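Local structure of enterochelin esterase (Salmonella enterica subsp. enterica serovar Typhimurium, 3MGA) at residues N31-E45 / R74-S88. The protein probably hydrolyses the ester backbone of ferric enterobactin, so that the siderophore can give up its iron. Sequence-based numbering, arbitrary orientation.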
loop_
_atom_site.group_PDB
_atom_site.type_symbol
_atom_site.label_atom_id
_atom_site.label_comp_id
_atom_site.label_asym_id
_atom_site.label_seq_id
_atom_site.Cartn_x
_atom_site.Cartn_y
_atom_site.Cartn_z
ATOM N N ASN A 31 6.915 23.980 1.203
ATOM C CA ASN A 31 5.707 23.186 1.047
ATOM C C ASN A 31 4.886 23.714 -0.110
ATOM O O ASN A 31 5.247 24.720 -0.717
ATOM C CB ASN A 31 4.900 23.194 2.341
ATOM C CG ASN A 31 5.606 22.466 3.451
ATOM O OD1 ASN A 31 6.237 21.436 3.217
ATOM N ND2 ASN A 31 5.502 22.984 4.673
ATOM N N TYR A 32 3.777 23.043 -0.402
ATOM C CA TYR A 32 2.931 23.403 -1.524
ATOM C C TYR A 32 1.470 23.678 -1.175
ATOM O O TYR A 32 0.870 22.978 -0.365
ATOM C CB TYR A 32 2.979 22.260 -2.572
ATOM C CG TYR A 32 4.322 22.103 -3.252
ATOM C CD1 TYR A 32 5.364 21.413 -2.638
ATOM C CD2 TYR A 32 4.553 22.649 -4.504
ATOM C CE1 TYR A 32 6.595 21.283 -3.251
ATOM C CE2 TYR A 32 5.781 22.518 -5.126
ATOM C CZ TYR A 32 6.801 21.834 -4.497
ATOM O OH TYR A 32 8.036 21.707 -5.104
ATOM N N ARG A 33 0.912 24.711 -1.798
ATOM C CA ARG A 33 -0.503 25.043 -1.658
ATOM C C ARG A 33 -1.137 24.320 -2.853
ATOM O O ARG A 33 -0.983 24.749 -3.997
ATOM C CB ARG A 33 -0.746 26.558 -1.757
ATOM C CG ARG A 33 -2.235 26.969 -1.826
ATOM C CD ARG A 33 -2.978 27.220 -0.481
ATOM N NE ARG A 33 -2.654 26.323 0.634
ATOM C CZ ARG A 33 -3.397 26.194 1.738
ATOM N NH1 ARG A 33 -3.014 25.372 2.708
ATOM N NH2 ARG A 33 -4.535 26.859 1.875
ATOM N N VAL A 34 -1.830 23.219 -2.589
ATOM C CA VAL A 34 -2.443 22.426 -3.649
ATOM C C VAL A 34 -3.956 22.651 -3.721
ATOM O O VAL A 34 -4.648 22.559 -2.712
ATOM C CB VAL A 34 -2.153 20.930 -3.442
ATOM C CG1 VAL A 34 -2.732 20.111 -4.584
ATOM C CG2 VAL A 34 -0.646 20.696 -3.329
ATOM N N THR A 35 -4.456 22.936 -4.923
ATOM C CA THR A 35 -5.872 23.186 -5.138
ATOM C C THR A 35 -6.520 22.087 -5.967
ATOM O O THR A 35 -6.008 21.703 -7.019
ATOM C CB THR A 35 -6.096 24.533 -5.868
ATOM O OG1 THR A 35 -5.574 25.598 -5.069
ATOM C CG2 THR A 35 -7.571 24.780 -6.119
ATOM N N PHE A 36 -7.658 21.602 -5.480
ATOM C CA PHE A 36 -8.427 20.564 -6.144
ATOM C C PHE A 36 -9.652 21.181 -6.789
ATOM O O PHE A 36 -10.230 22.129 -6.252
ATOM C CB PHE A 36 -8.862 19.509 -5.131
ATOM C CG PHE A 36 -7.727 18.707 -4.568
ATOM C CD1 PHE A 36 -7.515 17.397 -4.980
ATOM C CD2 PHE A 36 -6.864 19.259 -3.646
ATOM C CE1 PHE A 36 -6.466 16.649 -4.458
ATOM C CE2 PHE A 36 -5.811 18.522 -3.129
ATOM C CZ PHE A 36 -5.612 17.214 -3.535
ATOM N N TRP A 37 -10.041 20.650 -7.945
ATOM C CA TRP A 37 -11.210 21.137 -8.657
ATOM C C TRP A 37 -12.145 19.988 -9.030
ATOM O O TRP A 37 -11.701 18.912 -9.433
ATOM C CB TRP A 37 -10.812 21.841 -9.953
ATOM C CG TRP A 37 -9.770 22.902 -9.828
ATOM C CD1 TRP A 37 -8.440 22.772 -10.101
ATOM C CD2 TRP A 37 -9.966 24.259 -9.422
ATOM N NE1 TRP A 37 -7.792 23.963 -9.886
ATOM C CE2 TRP A 37 -8.706 24.894 -9.469
ATOM C CE3 TRP A 37 -11.085 25.003 -9.020
ATOM C CZ2 TRP A 37 -8.531 26.240 -9.127
ATOM C CZ3 TRP A 37 -10.910 26.342 -8.682
ATOM C CH2 TRP A 37 -9.643 26.944 -8.738
ATOM N N TRP A 38 -13.442 20.233 -8.877
ATOM C CA TRP A 38 -14.476 19.280 -9.254
ATOM C C TRP A 38 -15.571 20.086 -9.926
ATOM O O TRP A 38 -16.027 21.092 -9.383
ATOM C CB TRP A 38 -15.032 18.498 -8.058
ATOM C CG TRP A 38 -16.112 17.505 -8.458
ATOM C CD1 TRP A 38 -15.931 16.304 -9.091
ATOM C CD2 TRP A 38 -17.528 17.634 -8.243
ATOM N NE1 TRP A 38 -17.149 15.684 -9.290
ATOM C CE2 TRP A 38 -18.142 16.478 -8.778
ATOM C CE3 TRP A 38 -18.335 18.617 -7.655
ATOM C CZ2 TRP A 38 -19.520 16.275 -8.736
ATOM C CZ3 TRP A 38 -19.710 18.416 -7.617
ATOM C CH2 TRP A 38 -20.287 17.255 -8.156
ATOM N N ARG A 39 -15.958 19.654 -11.122
ATOM C CA ARG A 39 -16.996 20.317 -11.895
ATOM C C ARG A 39 -18.323 19.618 -11.636
ATOM O O ARG A 39 -18.470 18.428 -11.918
ATOM C CB ARG A 39 -16.667 20.259 -13.388
ATOM C CG ARG A 39 -17.647 21.023 -14.269
ATOM C CD ARG A 39 -17.234 20.973 -15.731
ATOM N NE ARG A 39 -18.025 21.882 -16.557
ATOM C CZ ARG A 39 -17.881 22.028 -17.874
ATOM N NH1 ARG A 39 -16.973 21.319 -18.545
ATOM N NH2 ARG A 39 -18.649 22.889 -18.526
ATOM N N ASP A 40 -19.286 20.356 -11.093
ATOM C CA ASP A 40 -20.598 19.796 -10.807
ATOM C C ASP A 40 -21.329 19.606 -12.132
ATOM O O ASP A 40 -21.508 20.565 -12.878
ATOM C CB ASP A 40 -21.382 20.726 -9.872
ATOM C CG ASP A 40 -22.665 20.098 -9.350
ATOM O OD1 ASP A 40 -23.263 19.252 -10.048
ATOM O OD2 ASP A 40 -23.087 20.466 -8.235
ATOM N N PRO A 41 -21.734 18.361 -12.446
ATOM C CA PRO A 41 -22.431 18.148 -13.710
ATOM C C PRO A 41 -23.883 18.629 -13.709
ATOM O O PRO A 41 -24.475 18.742 -14.779
ATOM C CB PRO A 41 -22.379 16.621 -13.910
ATOM C CG PRO A 41 -21.701 16.049 -12.726
ATOM C CD PRO A 41 -21.566 17.110 -11.687
ATOM N N GLN A 42 -24.444 18.912 -12.529
ATOM C CA GLN A 42 -25.844 19.362 -12.423
ATOM C C GLN A 42 -26.000 20.892 -12.329
ATOM O O GLN A 42 -27.048 21.387 -11.912
ATOM C CB GLN A 42 -26.542 18.674 -11.242
ATOM C CG GLN A 42 -26.466 17.146 -11.297
ATOM C CD GLN A 42 -27.141 16.471 -10.114
ATOM O OE1 GLN A 42 -28.302 16.735 -9.812
ATOM N NE2 GLN A 42 -26.419 15.571 -9.458
ATOM N N GLY A 43 -24.954 21.629 -12.702
ATOM C CA GLY A 43 -24.996 23.095 -12.724
ATOM C C GLY A 43 -24.614 23.861 -11.465
ATOM O O GLY A 43 -23.795 23.407 -10.660
ATOM N N ASN A 44 -25.217 25.043 -11.321
ATOM C CA ASN A 44 -24.964 25.937 -10.190
ATOM C C ASN A 44 -25.877 25.656 -8.983
ATOM O O ASN A 44 -26.601 24.660 -8.971
ATOM C CB ASN A 44 -25.065 27.404 -10.650
ATOM C CG ASN A 44 -26.441 27.767 -11.198
ATOM O OD1 ASN A 44 -27.438 27.098 -10.927
ATOM N ND2 ASN A 44 -26.496 28.847 -11.966
ATOM N N GLU A 45 -25.821 26.534 -7.977
ATOM C CA GLU A 45 -26.623 26.402 -6.743
ATOM C C GLU A 45 -28.092 26.049 -6.993
ATOM O O GLU A 45 -28.576 25.012 -6.533
ATOM C CB GLU A 45 -26.610 27.701 -5.904
ATOM C CG GLU A 45 -25.243 28.277 -5.533
ATOM C CD GLU A 45 -24.555 29.001 -6.683
ATOM O OE1 GLU A 45 -25.243 29.410 -7.643
ATOM O OE2 GLU A 45 -23.320 29.179 -6.614
ATOM N N ARG A 74 -18.263 25.661 -3.500
ATOM C CA ARG A 74 -18.409 26.172 -4.860
ATOM C C ARG A 74 -18.285 27.687 -4.943
ATOM O O ARG A 74 -18.709 28.413 -4.042
ATOM C CB ARG A 74 -19.725 25.735 -5.530
ATOM C CG ARG A 74 -20.994 26.005 -4.750
ATOM C CD ARG A 74 -22.191 26.202 -5.693
ATOM N NE ARG A 74 -22.319 25.190 -6.746
ATOM C CZ ARG A 74 -23.056 24.083 -6.674
ATOM N NH1 ARG A 74 -23.763 23.792 -5.583
ATOM N NH2 ARG A 74 -23.092 23.256 -7.710
ATOM N N ILE A 75 -17.707 28.149 -6.049
ATOM C CA ILE A 75 -17.537 29.569 -6.291
ATOM C C ILE A 75 -18.915 30.065 -6.707
ATOM O O ILE A 75 -19.383 29.749 -7.797
ATOM C CB ILE A 75 -16.503 29.848 -7.411
ATOM C CG1 ILE A 75 -15.226 29.022 -7.196
ATOM C CG2 ILE A 75 -16.198 31.338 -7.503
ATOM C CD1 ILE A 75 -14.622 29.166 -5.818
ATOM N N ALA A 76 -19.570 30.809 -5.817
ATOM C CA ALA A 76 -20.920 31.329 -6.060
ATOM C C ALA A 76 -21.170 31.729 -7.519
ATOM O O ALA A 76 -20.411 32.507 -8.093
ATOM C CB ALA A 76 -21.202 32.512 -5.138
ATOM N N GLY A 77 -22.232 31.176 -8.107
ATOM C CA GLY A 77 -22.616 31.476 -9.490
ATOM C C GLY A 77 -22.178 30.469 -10.546
ATOM O O GLY A 77 -22.727 30.457 -11.647
ATOM N N THR A 78 -21.200 29.624 -10.218
ATOM C CA THR A 78 -20.673 28.634 -11.168
ATOM C C THR A 78 -20.778 27.188 -10.680
ATOM O O THR A 78 -21.098 26.930 -9.523
ATOM C CB THR A 78 -19.186 28.905 -11.459
ATOM O OG1 THR A 78 -18.447 28.850 -10.233
ATOM C CG2 THR A 78 -18.995 30.262 -12.100
ATOM N N ASP A 79 -20.492 26.253 -11.586
ATOM C CA ASP A 79 -20.505 24.821 -11.269
ATOM C C ASP A 79 -19.123 24.358 -10.787
ATOM O O ASP A 79 -18.804 23.170 -10.852
ATOM C CB ASP A 79 -20.927 23.994 -12.493
ATOM C CG ASP A 79 -19.923 24.075 -13.647
ATOM O OD1 ASP A 79 -18.906 24.791 -13.526
ATOM O OD2 ASP A 79 -20.159 23.414 -14.681
ATOM N N VAL A 80 -18.308 25.297 -10.313
ATOM C CA VAL A 80 -16.968 24.984 -9.856
ATOM C C VAL A 80 -16.903 24.829 -8.349
ATOM O O VAL A 80 -17.312 25.726 -7.611
ATOM C CB VAL A 80 -15.967 26.100 -10.221
ATOM C CG1 VAL A 80 -14.569 25.734 -9.728
ATOM C CG2 VAL A 80 -15.959 26.358 -11.720
ATOM N N TRP A 81 -16.410 23.674 -7.909
ATOM C CA TRP A 81 -16.188 23.406 -6.497
ATOM C C TRP A 81 -14.673 23.438 -6.325
ATOM O O TRP A 81 -13.928 23.063 -7.228
ATOM C CB TRP A 81 -16.765 22.065 -6.060
ATOM C CG TRP A 81 -18.256 22.014 -6.039
ATOM C CD1 TRP A 81 -19.083 21.883 -7.113
ATOM C CD2 TRP A 81 -19.101 22.028 -4.881
ATOM N NE1 TRP A 81 -20.392 21.844 -6.701
ATOM C CE2 TRP A 81 -20.432 21.928 -5.336
ATOM C CE3 TRP A 81 -18.865 22.132 -3.508
ATOM C CZ2 TRP A 81 -21.524 21.921 -4.465
ATOM C CZ3 TRP A 81 -19.945 22.127 -2.644
ATOM C CH2 TRP A 81 -21.260 22.023 -3.126
ATOM N N ARG A 82 -14.223 23.874 -5.159
ATOM C CA ARG A 82 -12.811 24.035 -4.908
ATOM C C ARG A 82 -12.470 23.750 -3.463
ATOM O O ARG A 82 -13.302 23.889 -2.570
ATOM C CB ARG A 82 -12.444 25.491 -5.243
ATOM C CG ARG A 82 -11.007 25.915 -4.953
ATOM C CD ARG A 82 -10.820 27.409 -5.214
ATOM N NE ARG A 82 -11.682 28.221 -4.355
ATOM C CZ ARG A 82 -11.782 29.549 -4.417
ATOM N NH1 ARG A 82 -11.076 30.244 -5.307
ATOM N NH2 ARG A 82 -12.603 30.188 -3.587
ATOM N N TRP A 83 -11.225 23.350 -3.247
ATOM C CA TRP A 83 -10.710 23.081 -1.916
ATOM C C TRP A 83 -9.200 22.996 -2.024
ATOM O O TRP A 83 -8.669 22.403 -2.956
ATOM C CB TRP A 83 -11.288 21.788 -1.339
ATOM C CG TRP A 83 -10.802 21.497 0.040
ATOM C CD1 TRP A 83 -11.337 21.949 1.213
ATOM C CD2 TRP A 83 -9.677 20.689 0.394
ATOM N NE1 TRP A 83 -10.612 21.471 2.278
ATOM C CE2 TRP A 83 -9.585 20.695 1.803
ATOM C CE3 TRP A 83 -8.734 19.960 -0.343
ATOM C CZ2 TRP A 83 -8.586 20.000 2.491
ATOM C CZ3 TRP A 83 -7.742 19.260 0.344
ATOM C CH2 TRP A 83 -7.681 19.284 1.746
ATOM N N SER A 84 -8.511 23.596 -1.064
ATOM C CA SER A 84 -7.060 23.606 -1.071
ATOM C C SER A 84 -6.499 23.175 0.263
ATOM O O SER A 84 -7.204 23.174 1.273
ATOM C CB SER A 84 -6.553 25.007 -1.415
ATOM O OG SER A 84 -6.970 25.386 -2.714
ATOM N N THR A 85 -5.218 22.818 0.252
ATOM C CA THR A 85 -4.517 22.387 1.448
ATOM C C THR A 85 -3.016 22.519 1.240
ATOM O O THR A 85 -2.567 22.887 0.155
ATOM C CB THR A 85 -4.847 20.913 1.787
ATOM O OG1 THR A 85 -4.072 20.488 2.916
ATOM C CG2 THR A 85 -4.531 20.010 0.616
ATOM N N ALA A 86 -2.251 22.227 2.292
ATOM C CA ALA A 86 -0.796 22.259 2.236
ATOM C C ALA A 86 -0.263 20.825 2.198
ATOM O O ALA A 86 -0.777 19.945 2.889
ATOM C CB ALA A 86 -0.235 22.991 3.429
ATOM N N LEU A 87 0.758 20.592 1.376
ATOM C CA LEU A 87 1.375 19.274 1.264
ATOM C C LEU A 87 2.880 19.424 1.174
ATOM O O LEU A 87 3.375 20.401 0.611
ATOM C CB LEU A 87 0.845 18.540 0.037
ATOM C CG LEU A 87 -0.639 18.175 0.076
ATOM C CD1 LEU A 87 -1.090 17.615 -1.258
ATOM C CD2 LEU A 87 -0.923 17.184 1.214
ATOM N N SER A 88 3.610 18.466 1.737
ATOM C CA SER A 88 5.068 18.504 1.705
ATOM C C SER A 88 5.600 18.199 0.300
ATOM O O SER A 88 4.928 17.579 -0.510
ATOM C CB SER A 88 5.649 17.514 2.706
ATOM O OG SER A 88 5.313 16.192 2.335
#
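Asp-40 OD2 collects two side-chain donors from segment 74-88 just where the strand pair ends: Arg-74 NH2 at 2.8 Å, a salt bridge whose hydrogen bond is weak (128° at the hydrogen), and Trp-81 NE1, also weakly, at 3.4 Å. Ser-48 OG is a further partner, and such company would be expected to favour the charged carboxylate. Meanwhile Asp-40 OD1 accepts from Gln-42 N, an Asx turn inside the type I turn 40-43. The Arg-74 guanidinium is sandwiched: the backbone of Asn-44 and Glu-45 lies over one face, Trp-81 CZ2 over the opposite one. Beyond it, Glu-45 bends at chi2 (77°), which brings OE2 2.7 Å from Gly-77 N in the type II turn 75-78, a bond made on the syn side of the carboxylate. Strands 32-39 and 80-87 are the central pair of a four-stranded antiparallel sheet, which packs on strands 52-57 and 92-100 as a beta sandwich, consistent with the immunoglobulin-like E-set fold expected of the N-terminal part of enterochelin esterases. Towards that second sheet face Val-34, Phe-36, Trp-38, Trp-81, Trp-83 and Leu-87. Within this layer Trp-81 CD1 lies at the edge of the Trp-38 ring, 3.4 Å from Trp-38 CE3, while Trp-38 CZ3 lies over a face of Trp-81, the planes being at 59°; Val-53 touches both side chains. Phe-36 CD2 packs 3.9 Å from Trp-83 CE3, the two side chains lying side by side and pointing the same way. On the other face, Thr-35 OG1 and Ser-84 OG share a 2.7 Å hydrogen bond across a non-hydrogen-bonded pair, and Trp-37 CZ3 lies 3.6 Å from Arg-82 CD. Arg-39, extended from CG to NE, points NE at Asp-79 OD2 (3.2 Å), the oxygen lying in the guanidinium plane; its NH2 pairs with Glu-13.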